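Local coordinates for ribokinase (Giardia lamblia, PDB 6WHJ) that phosphorylates ribose at its 5-hydroxyl, probably using magnesium-bound ATP, and works as a homodimer of the PfkB carbohydrate kinase family, at the interface of chains A and B. Sequence-based numbering; all coordinates share one arbitrary frame. Chains: chain A/B, Ribokinase.

The interface of chains A and B. Residues chain A 28-31, 112; chain B 26, 110-112.
One face of the B:Phe26 ring carries CG of B:Met112, 3.6 Å above the plane and shifted toward the rim. At the ring's edge, in its plane, lie CG of B:Glu110 and the backbone N of B:Asn111, so neighbours in chain B pack against the phenyl on one face and along its edge. At its rim, CE2 meets CA of A:Gly29 at 3.9 Å.

From chain A comes the loop A:Ile28 to A:Gln31: A:Gly30 meets the first residue of strand 111-116 of chain B, and A:Gly29 lies against B:Glu110 and B:Phe26 just outside it. Backbone meets backbone there: N of A:Gly30 donates to the carbonyl O of B:Asn111 at 2.6 Å, approaching nearly along the C=O axis (166°). Alongside, B:Glu110 sets CG anti to its backbone N (chi1 -153°) and runs extended, laying its methylene and carboxylate along the A:Gly29-A:Gly30 peptide; CD comes 3.8 Å from CA of A:Gly29. Within chain A, OE1 of A:Gln31 accepts from N of A:Ile28 at 3.0 Å, in the carbonyl plane, which probably helps to brace the turn.

This patch belongs to the two-fold homodimer interface, probably the family's β-clasp lid; its centre lies about 25 Å from A:Asp274, the predicted catalytic base. The contact probably serves assembly; the structure alone shows no link to catalysis. A:Met112 and B:Met112 cross at about a right angle, tip to tip, their CE methyls 4.1 Å apart.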
loop_
_atom_site.group_PDB
_atom_site.type_symbol
_atom_site.label_atom_id
_atom_site.label_comp_id
_atom_site.label_asym_id
_atom_site.label_seq_id
_atom_site.Cartn_x
_atom_site.Cartn_y
_atom_site.Cartn_z
ATOM N N ILE A 28 -0.328 9.696 9.469
ATOM C CA ILE A 28 0.477 10.885 9.229
ATOM C C ILE A 28 1.911 10.432 8.994
ATOM O O ILE A 28 2.241 9.261 9.207
ATOM C CB ILE A 28 0.359 11.900 10.382
ATOM C CG1 ILE A 28 1.009 11.372 11.650
ATOM C CG2 ILE A 28 -1.112 12.191 10.661
ATOM C CD1 ILE A 28 0.876 12.324 12.812
ATOM N N GLY A 29 2.759 11.341 8.516
ATOM C CA GLY A 29 4.142 11.013 8.244
ATOM C C GLY A 29 4.872 10.423 9.434
ATOM O O GLY A 29 4.869 10.998 10.528
ATOM N N GLY A 30 5.483 9.258 9.241
ATOM C CA GLY A 30 6.192 8.607 10.314
ATOM C C GLY A 30 5.351 7.696 11.174
ATOM O O GLY A 30 5.899 7.067 12.089
ATOM N N GLN A 31 4.046 7.594 10.908
ATOM C CA GLN A 31 3.122 6.837 11.743
ATOM C C GLN A 31 2.860 5.438 11.188
ATOM O O GLN A 31 2.712 5.251 9.976
ATOM C CB GLN A 31 1.793 7.588 11.892
ATOM C CG GLN A 31 0.931 7.110 13.055
ATOM C CD GLN A 31 -0.453 7.746 13.075
ATOM O OE1 GLN A 31 -0.908 8.328 12.083
ATOM N NE2 GLN A 31 -1.137 7.628 14.211
ATOM N N MET A 112 -6.074 7.905 -0.996
ATOM C CA MET A 112 -4.701 8.223 -1.346
ATOM C C MET A 112 -4.300 7.136 -2.324
ATOM O O MET A 112 -4.485 5.953 -2.023
ATOM C CB MET A 112 -3.771 8.213 -0.126
ATOM C CG MET A 112 -3.938 9.364 0.830
ATOM S SD MET A 112 -2.926 9.065 2.284
ATOM C CE MET A 112 -2.425 10.722 2.712
ATOM N N PHE B 26 4.545 12.210 0.044
ATOM C CA PHE B 26 3.311 11.515 0.354
ATOM C C PHE B 26 2.170 12.169 -0.415
ATOM O O PHE B 26 2.124 13.400 -0.535
ATOM C CB PHE B 26 3.006 11.563 1.849
ATOM C CG PHE B 26 4.017 10.870 2.700
ATOM C CD1 PHE B 26 4.398 9.567 2.429
ATOM C CD2 PHE B 26 4.578 11.520 3.786
ATOM C CE1 PHE B 26 5.332 8.920 3.228
ATOM C CE2 PHE B 26 5.510 10.884 4.588
ATOM C CZ PHE B 26 5.887 9.579 4.307
ATOM N N GLU B 110 10.902 9.544 5.122
ATOM C CA GLU B 110 9.772 9.330 6.007
ATOM C C GLU B 110 8.874 8.220 5.462
ATOM O O GLU B 110 8.838 7.950 4.260
ATOM C CB GLU B 110 8.986 10.634 6.168
ATOM C CG GLU B 110 8.238 10.741 7.489
ATOM C CD GLU B 110 7.756 12.154 7.818
ATOM O OE1 GLU B 110 7.594 13.001 6.897
ATOM O OE2 GLU B 110 7.535 12.412 9.023
ATOM N N ASN B 111 8.156 7.562 6.368
ATOM C CA ASN B 111 7.294 6.442 6.037
ATOM C C ASN B 111 5.844 6.750 6.375
ATOM O O ASN B 111 5.540 7.592 7.221
ATOM C CB ASN B 111 7.691 5.173 6.819
ATOM C CG ASN B 111 8.996 4.568 6.349
ATOM O OD1 ASN B 111 9.560 4.975 5.331
ATOM N ND2 ASN B 111 9.486 3.587 7.097
ATOM N N MET B 112 4.952 6.038 5.694
ATOM C CA MET B 112 3.584 5.835 6.137
ATOM C C MET B 112 3.385 4.334 6.067
ATOM O O MET B 112 3.664 3.727 5.030
ATOM C CB MET B 112 2.549 6.545 5.260
ATOM C CG MET B 112 2.509 8.048 5.396
ATOM S SD MET B 112 1.347 8.779 4.236
ATOM C CE MET B 112 0.826 10.244 5.120
#